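Local coordinates for protein lectin CEL-IV, C-type (Cucumaria echinata, PDB 3ALU) that binds galactose-containing sugars such as raffinose through a calcium ion, as a tetrameric C-type lectin with an EPN carbohydrate-recognition motif, at residues A[107-111]-A[112-116]; A[135-138]-A[139-143]; A[4-7]-A[8-11]; A[62-65]-A[66-70]. All coordinates share one frame; numbering follows the deposited sequence.

Interaction 1: residues A[107-111]-A[112-116]; sequences DGWVS and GEPNN. With CA (calcium ion), chain K; GLA (alpha-D-galactopyranose), chain E.
Trp109 and Pro114 pack against each other just ahead of the calcium site, in the loop that carries the Glu-Pro-Asn (EPN) carbohydrate-recognition motif of this C-type lectin domain. The apolar evidence is a CH-pi contact: Pro114 CD lies 3.8 Å from the centroid of the five-membered ring of Trp109, 11° off the ring normal and therefore over the face. A cis peptide bond precedes this proline. Glu113 crosses the indole at about a right angle, with its CB 3.7 Å from Trp109 CE3.

Backbone bonding defines a type II turn from Val110 to Glu113, closed by Glu113 N to Val110 O at 3.0 Å. One water donates to both Val110 O and Glu113 O, bridging the carbonyls at the two ends of the turn. Ahead of it, Asp107 OD2 accepts from Trp109 N in an Asx turn, while Trp109 NE1 is spent on Gln96.

The metal contacts come from the far end. The Glu113 chain is bent at its second torsion (chi2 -71°), which turns the carboxylate to the ion and the sugar. Asn115, Asn116 and Asp136 complete the protein ligands, and O3 and O4 of galactose fill two further positions. The two carboxylate oxygens divide the work: Glu113 OE2 binds calcium at 2.3 Å, whereas Glu113 OE1 lies 2.6 Å from galactose O3 and takes a hydrogen bond from a second water, which also donates to Ser111 O.

Interaction 2: residues A[135-138]-A[139-143]; sequences ADVY and SNNNF. With CA (calcium ion), chain K; GLA (alpha-D-galactopyranose), chain E; EDO (1,2-ethanediol), chain I.
At the edge of the Phe143 ring, in its plane, sits Val137 CG1, 3.9 Å from Phe143 CE1, while Val137 CG2 approaches the same carbon obliquely at 3.7 Å. The two side chains come from opposite directions. One face of the phenyl ring is covered by Asn141 CB, offset toward the rim, and the ring also meets Tyr84 with the planes about 50° apart. The second flat group, the Tyr138 ring, has ethanediol beside it at an oblique angle, with C1 of that molecule 3.4 Å from Tyr138 CD1.

Between these groups the chain reverses in a type I turn from Tyr138 to Asn141. Its closing bond, Asn141 N to Tyr138 O, measures 3.1 Å and is nearly straight at the hydrogen (166°), yet the donor stands above the carbonyl plane instead of on a lone pair. Tyr138 N gives its hydrogen to O1 of ethanediol at 3.0 Å. Tyr138 OH is hydrogen-bonded to Asn116, a calcium ligand.

Asp136 holds the metal twice, through its backbone O and through OD1, each 2.4 Å from calcium. CG of Asp136 sits between the backbone N and the carbonyl carbon (chi1 73°), which brings OD1 round to the same ion as the backbone O; OD2 bonds to Ser120. Val137 CG1 also lies 3.2 Å from galactose O6. A strand-borne aspartate chelating through backbone and side chain is characteristic of the C-type lectin sugar site.

Interaction 3: residues A[4-7]-A[8-11]; sequences SCPP and LWTG
Trp9, Cys5 and Pro7 carry most of the surface buried where the chain doubles back between residues 4-7 and 8-11. Trp9 is held at the backbone: Trp9 N donates to Pro6 O at 2.9 Å, with an angle of 151° at the hydrogen, closing a type II turn from Pro6 to Trp9. Leu8, in the third place of that turn, has a positive phi of 83°, the conformation this turn type requires there. Beyond the backbone, Trp9 CB packs 4.0 Å from Pro6 CD, and the same methylene lies 4.0 Å from Cys5 CB. The indole presents its edge, not a face, to the turn, and Trp9 CD1 comes 3.4 Å from Pro7 O, near the ring plane.

Pro7 occupies the second place of the turn and directs its ring outward, so that its contribution is largely backbone packing against Leu8 and Trp9; the ring itself meets Phe62 of the second subunit.

Cys5 crosses to the far arm with its sulfur. Its SG lies anti to the carbonyl carbon (chi1 -63°) and rests 3.5 Å from Gly11 CA, where no side chain intervenes. The disulfide from Cys5 to Cys16 then joins the first arm to strand 15-21.

That strand pairs antiparallel with strand 10-12. Trp9 meets Phe36 of strand 36-40 edge-to-face, and residues 4-5 bond antiparallel to a strand of the second subunit, whose Trp9 O takes a hydrogen bond from Thr10 OG1.

Interaction 4: residues A[62-65]-A[66-70]; sequences FLTE and LVKTS
Glu65 O is gripped by two donors of one residue: Thr69 OG1 at 2.7 Å and Thr69 N at 2.8 Å. They reach the oxygen from opposite faces of its carbonyl plane, which lets both bonds coexist. The threonine can do this because its OG1 lies between its own backbone N and carbonyl carbon (chi1 63°), folded back toward the preceding turn of the helix. The pattern recurs one residue on, where Ser70 OG donates to Leu66 O at 2.6 Å and Ser70 N joins from the other face of that carbonyl. The last turn of helix 57-70 thus has side-chain hydroxyls added to its regular backbone bonds. The bonds before them are regular, as in Val67 N to Leu63 O, 2.9 Å.

Side chains one turn apart also touch. Thr64 and Lys68 run alongside, pointing the same way, with Thr64 CG2 4.0 Å from Lys68 CD; the hydroxyl of Thr64 instead bonds back to Gln60 O. Glu65 CG lies 3.8 Å from Thr69 CG2. On the buried flank, Leu66 CD2 packs 4.2 Å from Leu63 CD2 and makes a looser approach to the Phe62 ring.

Toward the sheet, Phe62 stacks on Phe12, and Leu63 and Ser70 touch strand 15-21 at Phe17 and Leu19; Val67 meets Ala126 in a loop. Leu8 of the second subunit packs on Phe62, Glu65 and Leu66, while Arg18 of that subunit touches Thr69.

Overall arrangement
Interactions 1 and 2 supply the protein ligands of the calcium ion and much of the sugar site: both touch the calcium ion and galactose, and they meet where Asn116 N approaches Asp136 OD2 at 2.8 Å and Asn115 N approaches Asp136 OD1 at 2.9 Å, both probable hydrogen bonds. Interaction 3 lies on the opposite side of the chain's centre, its own centre about 30 Å from that of interaction 1, and belongs to the subunit interface. Interaction 4 stands between: its nearest atoms are about 8 Å from those of interaction 1, while Phe62 CZ packs 4.0 Å from Thr10 CG2 of interaction 3. Interactions 3 and 4 both touch the second subunit.

Interaction 1: residues A[107-111]-A[112-116]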
loop_
_atom_site.group_PDB
_atom_site.type_symbol
_atom_site.label_atom_id
_atom_site.label_comp_id
_atom_site.label_asym_id
_atom_site.label_seq_id
_atom_site.Cartn_x
_atom_site.Cartn_y
_atom_site.Cartn_z
ATOM N N ASP A 107 13.233 -20.830 15.324
ATOM C CA ASP A 107 13.358 -21.230 16.714
ATOM C C ASP A 107 13.736 -20.017 17.563
ATOM O O ASP A 107 14.896 -19.577 17.544
ATOM C CB ASP A 107 14.469 -22.315 16.783
ATOM C CG ASP A 107 14.871 -22.672 18.187
ATOM O OD1 ASP A 107 15.771 -23.560 18.343
ATOM O OD2 ASP A 107 14.333 -22.084 19.139
ATOM N N GLY A 108 12.764 -19.469 18.316
ATOM C CA GLY A 108 13.014 -18.291 19.116
ATOM C C GLY A 108 12.978 -18.535 20.615
ATOM O O GLY A 108 12.894 -17.610 21.406
ATOM N N TRP A 109 13.061 -19.797 21.005
ATOM C CA TRP A 109 12.951 -20.180 22.402
ATOM C C TRP A 109 14.154 -19.708 23.242
ATOM O O TRP A 109 15.306 -19.852 22.819
ATOM C CB TRP A 109 12.896 -21.706 22.486
ATOM C CG TRP A 109 11.673 -22.325 21.866
ATOM C CD1 TRP A 109 11.607 -22.973 20.668
ATOM C CD2 TRP A 109 10.331 -22.268 22.378
ATOM N NE1 TRP A 109 10.302 -23.398 20.429
ATOM C CE2 TRP A 109 9.503 -22.970 21.462
ATOM C CE3 TRP A 109 9.757 -21.720 23.535
ATOM C CZ2 TRP A 109 8.115 -23.139 21.663
ATOM C CZ3 TRP A 109 8.357 -21.890 23.748
ATOM C CH2 TRP A 109 7.562 -22.594 22.813
ATOM N N VAL A 110 13.888 -19.184 24.431
ATOM C CA VAL A 110 14.932 -18.910 25.438
ATOM C C VAL A 110 15.578 -20.281 25.709
ATOM O O VAL A 110 14.893 -21.309 25.672
ATOM C CB VAL A 110 14.301 -18.379 26.751
ATOM C CG1 VAL A 110 15.292 -18.371 27.920
ATOM C CG2 VAL A 110 13.798 -16.984 26.549
ATOM N N SER A 111 16.886 -20.291 25.974
ATOM C CA SER A 111 17.545 -21.538 26.354
ATOM C C SER A 111 16.836 -22.252 27.497
ATOM O O SER A 111 16.457 -21.630 28.502
ATOM C CB SER A 111 19.003 -21.245 26.716
ATOM O OG SER A 111 19.039 -20.472 27.911
ATOM N N GLY A 112 16.636 -23.565 27.324
ATOM C CA GLY A 112 15.865 -24.381 28.277
ATOM C C GLY A 112 14.352 -24.474 28.079
ATOM O O GLY A 112 13.667 -25.233 28.806
ATOM N N GLU A 113 13.832 -23.659 27.149
ATOM C CA GLU A 113 12.419 -23.724 26.700
ATOM C C GLU A 113 12.314 -24.412 25.340
ATOM O O GLU A 113 13.223 -24.309 24.513
ATOM C CB GLU A 113 11.819 -22.319 26.587
ATOM C CG GLU A 113 12.042 -21.408 27.785
ATOM C CD GLU A 113 11.237 -21.799 29.018
ATOM O OE1 GLU A 113 11.849 -21.965 30.098
ATOM O OE2 GLU A 113 10.000 -21.907 28.934
ATOM N N PRO A 114 11.202 -25.135 25.083
ATOM C CA PRO A 114 10.056 -25.382 25.971
ATOM C C PRO A 114 10.372 -26.420 27.023
ATOM O O PRO A 114 11.108 -27.378 26.745
ATOM C CB PRO A 114 8.965 -25.924 25.006
ATOM C CG PRO A 114 9.720 -26.470 23.848
ATOM C CD PRO A 114 11.023 -25.726 23.745
ATOM N N ASN A 115 9.827 -26.240 28.213
ATOM C CA ASN A 115 10.096 -27.185 29.309
ATOM C C ASN A 115 8.854 -27.516 30.110
ATOM O O ASN A 115 8.930 -28.178 31.169
ATOM C CB ASN A 115 11.190 -26.594 30.208
ATOM C CG ASN A 115 10.747 -25.329 30.915
ATOM O OD1 ASN A 115 9.780 -24.661 30.511
ATOM N ND2 ASN A 115 11.439 -24.983 31.987
ATOM N N ASN A 116 7.688 -27.070 29.618
ATOM C CA ASN A 116 6.407 -27.291 30.320
ATOM C C ASN A 116 5.441 -28.163 29.537
ATOM O O ASN A 116 4.245 -28.235 29.859
ATOM C CB ASN A 116 5.748 -25.963 30.733
ATOM C CG ASN A 116 6.515 -25.261 31.829
ATOM O OD1 ASN A 116 7.069 -24.181 31.632
ATOM N ND2 ASN A 116 6.603 -25.905 33.014
HETATM CA CA CA K . 8.389 -22.851 30.349
HETATM C C1 GLA E . 8.749 -20.192 34.954
HETATM C C2 GLA E . 9.156 -21.414 34.120
HETATM C C3 GLA E . 9.945 -21.049 32.873
HETATM C C4 GLA E . 9.201 -19.998 32.039
HETATM C C5 GLA E . 8.790 -18.827 32.954
HETATM C C6 GLA E . 7.960 -17.760 32.222
HETATM O O2 GLA E . 9.987 -22.296 34.907
HETATM O O3 GLA E . 10.190 -22.239 32.106
HETATM O O4 GLA E . 8.036 -20.634 31.502
HETATM O O5 GLA E . 8.011 -19.293 34.071
HETATM O O6 GLA E . 6.717 -18.358 31.843
HETATM O O HOH W 1 15.988 -23.594 24.072
HETATM O O HOH W 2 14.444 -21.755 30.729
#

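Interaction 2: residues A[135-138]-A[139-143]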
loop_
_atom_site.group_PDB
_atom_site.type_symbol
_atom_site.label_atom_id
_atom_site.label_comp_id
_atom_site.label_asym_id
_atom_site.label_seq_id
_atom_site.Cartn_x
_atom_site.Cartn_y
_atom_site.Cartn_z
ATOM N N ALA A 135 9.018 -18.155 26.008
ATOM C CA ALA A 135 8.836 -19.120 27.098
ATOM C C ALA A 135 7.621 -19.956 26.765
ATOM O O ALA A 135 6.687 -19.456 26.121
ATOM C CB ALA A 135 8.609 -18.399 28.431
ATOM N N ASP A 136 7.596 -21.224 27.179
ATOM C CA ASP A 136 6.313 -21.935 27.119
ATOM C C ASP A 136 5.639 -21.911 28.479
ATOM O O ASP A 136 6.325 -21.883 29.527
ATOM C CB ASP A 136 6.407 -23.363 26.544
ATOM C CG ASP A 136 7.064 -24.372 27.515
ATOM O OD1 ASP A 136 7.986 -24.015 28.262
ATOM O OD2 ASP A 136 6.670 -25.560 27.485
ATOM N N VAL A 137 4.314 -21.836 28.432
ATOM C CA VAL A 137 3.518 -21.663 29.649
ATOM C C VAL A 137 2.280 -22.525 29.548
ATOM O O VAL A 137 1.875 -22.942 28.475
ATOM C CB VAL A 137 3.071 -20.168 29.839
ATOM C CG1 VAL A 137 4.261 -19.194 29.954
ATOM C CG2 VAL A 137 2.069 -19.714 28.743
ATOM N N TYR A 138 1.639 -22.775 30.694
ATOM C CA TYR A 138 0.357 -23.473 30.652
ATOM C C TYR A 138 -0.720 -22.526 30.131
ATOM O O TYR A 138 -0.681 -21.305 30.383
ATOM C CB TYR A 138 0.019 -24.085 32.043
ATOM C CG TYR A 138 1.059 -25.094 32.413
ATOM C CD1 TYR A 138 1.868 -24.911 33.519
ATOM C CD2 TYR A 138 1.289 -26.192 31.578
ATOM C CE1 TYR A 138 2.895 -25.841 33.818
ATOM C CE2 TYR A 138 2.288 -27.113 31.868
ATOM C CZ TYR A 138 3.076 -26.920 32.987
ATOM O OH TYR A 138 4.092 -27.819 33.269
ATOM N N SER A 139 -1.662 -23.117 29.413
ATOM C CA SER A 139 -2.609 -22.391 28.560
ATOM C C SER A 139 -3.617 -21.578 29.339
ATOM O O SER A 139 -4.306 -20.719 28.786
ATOM C CB SER A 139 -3.336 -23.362 27.635
ATOM O OG SER A 139 -4.207 -24.222 28.363
ATOM N N ASN A 140 -3.728 -21.846 30.628
ATOM C CA ASN A 140 -4.681 -21.098 31.420
ATOM C C ASN A 140 -4.118 -19.757 31.892
ATOM O O ASN A 140 -4.853 -18.946 32.484
ATOM C CB ASN A 140 -5.062 -21.927 32.633
ATOM C CG ASN A 140 -3.894 -22.057 33.593
ATOM O OD1 ASN A 140 -2.859 -22.614 33.237
ATOM N ND2 ASN A 140 -4.017 -21.473 34.784
ATOM N N ASN A 141 -2.833 -19.489 31.667
ATOM C CA ASN A 141 -2.300 -18.160 31.955
ATOM C C ASN A 141 -3.015 -17.082 31.147
ATOM O O ASN A 141 -3.224 -17.264 29.964
ATOM C CB ASN A 141 -0.806 -18.094 31.642
ATOM C CG ASN A 141 0.033 -18.671 32.757
ATOM O OD1 ASN A 141 0.503 -19.819 32.670
ATOM N ND2 ASN A 141 0.193 -17.913 33.819
ATOM N N ASN A 142 -3.365 -15.982 31.813
ATOM C CA ASN A 142 -4.092 -14.850 31.189
ATOM C C ASN A 142 -3.074 -13.751 30.853
ATOM O O ASN A 142 -2.594 -13.056 31.741
ATOM C CB ASN A 142 -5.171 -14.308 32.170
ATOM C CG ASN A 142 -6.491 -15.084 32.111
ATOM O OD1 ASN A 142 -6.513 -16.296 32.194
ATOM N ND2 ASN A 142 -7.612 -14.357 31.977
ATOM N N PHE A 143 -2.716 -13.612 29.572
ATOM C CA PHE A 143 -1.707 -12.650 29.139
ATOM C C PHE A 143 -2.248 -11.699 28.039
ATOM O O PHE A 143 -3.241 -11.995 27.363
ATOM C CB PHE A 143 -0.509 -13.362 28.465
ATOM C CG PHE A 143 0.350 -14.229 29.358
ATOM C CD1 PHE A 143 1.052 -15.284 28.763
ATOM C CD2 PHE A 143 0.517 -13.993 30.729
ATOM C CE1 PHE A 143 1.924 -16.087 29.508
ATOM C CE2 PHE A 143 1.355 -14.836 31.503
ATOM C CZ PHE A 143 2.036 -15.886 30.880
HETATM CA CA CA K . 8.389 -22.851 30.349
HETATM C C1 GLA E . 8.749 -20.192 34.954
HETATM C C2 GLA E . 9.156 -21.414 34.120
HETATM C C3 GLA E . 9.945 -21.049 32.873
HETATM C C4 GLA E . 9.201 -19.998 32.039
HETATM C C5 GLA E . 8.790 -18.827 32.954
HETATM C C6 GLA E . 7.960 -17.760 32.222
HETATM O O2 GLA E . 9.987 -22.296 34.907
HETATM O O3 GLA E . 10.190 -22.239 32.106
HETATM O O4 GLA E . 8.036 -20.634 31.502
HETATM O O5 GLA E . 8.011 -19.293 34.071
HETATM O O6 GLA E . 6.717 -18.358 31.843
HETATM C C1 EDO I . 4.315 -22.553 33.121
HETATM O O1 EDO I . 3.137 -21.741 33.046
HETATM C C2 EDO I . 5.533 -21.726 33.465
HETATM O O2 EDO I . 5.626 -21.700 34.887
#

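Interaction 3: residues A[4-7]-A[8-11]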
loop_
_atom_site.group_PDB
_atom_site.type_symbol
_atom_site.label_atom_id
_atom_site.label_comp_id
_atom_site.label_asym_id
_atom_site.label_seq_id
_atom_site.Cartn_x
_atom_site.Cartn_y
_atom_site.Cartn_z
ATOM N N SER A 4 0.974 -2.272 3.840
ATOM C CA SER A 4 -0.280 -1.558 4.097
ATOM C C SER A 4 -1.144 -2.275 5.129
ATOM O O SER A 4 -1.443 -3.482 4.975
ATOM C CB SER A 4 -1.109 -1.462 2.823
ATOM O OG SER A 4 -0.398 -0.769 1.819
ATOM N N CYS A 5 -1.564 -1.542 6.152
ATOM C CA CYS A 5 -2.371 -2.101 7.250
ATOM C C CYS A 5 -3.518 -1.190 7.657
ATOM O O CYS A 5 -3.462 0.029 7.432
ATOM C CB CYS A 5 -1.517 -2.350 8.496
ATOM S SG CYS A 5 -0.217 -3.578 8.228
ATOM N N PRO A 6 -4.525 -1.755 8.332
ATOM C CA PRO A 6 -5.578 -0.851 8.786
ATOM C C PRO A 6 -5.162 -0.005 9.997
ATOM O O PRO A 6 -4.152 -0.288 10.645
ATOM C CB PRO A 6 -6.719 -1.795 9.172
ATOM C CG PRO A 6 -6.333 -3.162 8.682
ATOM C CD PRO A 6 -4.858 -3.176 8.527
ATOM N N PRO A 7 -5.941 1.039 10.320
ATOM C CA PRO A 7 -5.667 1.891 11.443
ATOM C C PRO A 7 -5.530 1.100 12.725
ATOM O O PRO A 7 -6.333 0.196 13.006
ATOM C CB PRO A 7 -6.892 2.810 11.489
ATOM C CG PRO A 7 -7.331 2.873 10.089
ATOM C CD PRO A 7 -7.168 1.442 9.622
ATOM N N LEU A 8 -4.495 1.456 13.474
ATOM C CA LEU A 8 -4.110 0.839 14.766
ATOM C C LEU A 8 -3.276 -0.426 14.578
ATOM O O LEU A 8 -2.693 -0.910 15.552
ATOM C CB LEU A 8 -5.290 0.604 15.748
ATOM C CG LEU A 8 -6.198 1.799 16.074
ATOM C CD1 LEU A 8 -7.422 1.310 16.929
ATOM C CD2 LEU A 8 -5.410 2.880 16.823
ATOM N N TRP A 9 -3.208 -0.937 13.350
ATOM C CA TRP A 9 -2.356 -2.112 13.083
ATOM C C TRP A 9 -1.019 -1.611 12.552
ATOM O O TRP A 9 -0.910 -0.468 12.146
ATOM C CB TRP A 9 -3.017 -3.087 12.085
ATOM C CG TRP A 9 -4.239 -3.726 12.686
ATOM C CD1 TRP A 9 -5.463 -3.116 12.936
ATOM C CD2 TRP A 9 -4.365 -5.060 13.167
ATOM N NE1 TRP A 9 -6.322 -3.998 13.535
ATOM C CE2 TRP A 9 -5.678 -5.205 13.690
ATOM C CE3 TRP A 9 -3.497 -6.157 13.208
ATOM C CZ2 TRP A 9 -6.143 -6.415 14.249
ATOM C CZ3 TRP A 9 -3.934 -7.336 13.770
ATOM C CH2 TRP A 9 -5.256 -7.479 14.272
ATOM N N THR A 10 0.023 -2.444 12.595
ATOM C CA THR A 10 1.315 -2.006 12.109
ATOM C C THR A 10 1.983 -3.158 11.345
ATOM O O THR A 10 1.787 -4.312 11.690
ATOM C CB THR A 10 2.187 -1.418 13.239
ATOM O OG1 THR A 10 3.301 -0.723 12.644
ATOM C CG2 THR A 10 2.634 -2.500 14.215
ATOM N N GLY A 11 2.707 -2.816 10.282
ATOM C CA GLY A 11 3.163 -3.783 9.262
ATOM C C GLY A 11 4.640 -4.094 9.366
ATOM O O GLY A 11 5.457 -3.220 9.694
#

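Interaction 4: residues A[62-65]-A[66-70]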
loop_
_atom_site.group_PDB
_atom_site.type_symbol
_atom_site.label_atom_id
_atom_site.label_comp_id
_atom_site.label_asym_id
_atom_site.label_seq_id
_atom_site.Cartn_x
_atom_site.Cartn_y
_atom_site.Cartn_z
ATOM N N PHE A 62 11.451 -7.557 15.417
ATOM C CA PHE A 62 10.378 -6.559 15.225
ATOM C C PHE A 62 9.314 -6.722 16.317
ATOM O O PHE A 62 8.903 -5.736 16.951
ATOM C CB PHE A 62 9.726 -6.672 13.865
ATOM C CG PHE A 62 8.441 -5.906 13.794
ATOM C CD1 PHE A 62 7.222 -6.570 13.811
ATOM C CD2 PHE A 62 8.467 -4.531 13.749
ATOM C CE1 PHE A 62 6.024 -5.843 13.785
ATOM C CE2 PHE A 62 7.297 -3.814 13.717
ATOM C CZ PHE A 62 6.087 -4.451 13.750
ATOM N N LEU A 63 8.851 -7.951 16.530
ATOM C CA LEU A 63 7.803 -8.153 17.543
ATOM C C LEU A 63 8.253 -7.843 18.967
ATOM O O LEU A 63 7.481 -7.314 19.771
ATOM C CB LEU A 63 7.131 -9.530 17.424
ATOM C CG LEU A 63 6.433 -9.793 16.079
ATOM C CD1 LEU A 63 6.011 -11.248 15.942
ATOM C CD2 LEU A 63 5.146 -8.818 15.886
ATOM N N THR A 64 9.523 -8.134 19.275
ATOM C CA THR A 64 10.068 -7.765 20.563
ATOM C C THR A 64 10.044 -6.228 20.750
ATOM O O THR A 64 9.646 -5.738 21.828
ATOM C CB THR A 64 11.498 -8.291 20.718
ATOM O OG1 THR A 64 11.429 -9.712 20.664
ATOM C CG2 THR A 64 12.044 -7.900 22.082
ATOM N N GLU A 65 10.422 -5.510 19.689
ATOM C CA GLU A 65 10.499 -4.056 19.750
ATOM C C GLU A 65 9.059 -3.527 19.863
ATOM O O GLU A 65 8.810 -2.553 20.594
ATOM C CB GLU A 65 11.195 -3.491 18.521
ATOM C CG GLU A 65 11.268 -1.953 18.574
ATOM C CD GLU A 65 12.339 -1.330 17.677
ATOM O OE1 GLU A 65 12.716 -1.929 16.640
ATOM O OE2 GLU A 65 12.781 -0.211 18.018
ATOM N N LEU A 66 8.125 -4.166 19.170
ATOM C CA LEU A 66 6.713 -3.801 19.307
ATOM C C LEU A 66 6.259 -3.903 20.758
ATOM O O LEU A 66 5.645 -2.950 21.327
ATOM C CB LEU A 66 5.826 -4.623 18.370
ATOM C CG LEU A 66 4.310 -4.315 18.431
ATOM C CD1 LEU A 66 3.983 -2.845 18.165
ATOM C CD2 LEU A 66 3.542 -5.236 17.479
ATOM N N VAL A 67 6.581 -5.029 21.401
ATOM C CA VAL A 67 6.172 -5.210 22.782
ATOM C C VAL A 67 6.892 -4.245 23.726
ATOM O O VAL A 67 6.241 -3.599 24.589
ATOM C CB VAL A 67 6.376 -6.689 23.233
ATOM C CG1 VAL A 67 6.146 -6.849 24.737
ATOM C CG2 VAL A 67 5.457 -7.620 22.455
ATOM N N LYS A 68 8.213 -4.117 23.574
ATOM C CA LYS A 68 8.973 -3.352 24.546
ATOM C C LYS A 68 8.722 -1.875 24.405
ATOM O O LYS A 68 8.688 -1.179 25.421
ATOM C CB LYS A 68 10.461 -3.651 24.486
ATOM C CG LYS A 68 10.762 -5.082 24.976
ATOM C CD LYS A 68 12.248 -5.333 25.135
ATOM C CE LYS A 68 12.872 -4.411 26.166
ATOM N NZ LYS A 68 14.340 -4.719 26.283
ATOM N N THR A 69 8.548 -1.397 23.179
ATOM C CA THR A 69 8.192 0.039 23.024
ATOM C C THR A 69 6.738 0.329 23.435
ATOM O O THR A 69 6.434 1.468 23.836
ATOM C CB THR A 69 8.431 0.575 21.607
ATOM O OG1 THR A 69 7.600 -0.116 20.671
ATOM C CG2 THR A 69 9.896 0.413 21.220
ATOM N N SER A 70 5.854 -0.677 23.356
ATOM C CA SER A 70 4.456 -0.486 23.756
ATOM C C SER A 70 4.246 -0.598 25.278
ATOM O O SER A 70 3.332 0.019 25.834
ATOM C CB SER A 70 3.536 -1.475 23.025
ATOM O OG SER A 70 3.637 -1.347 21.605
#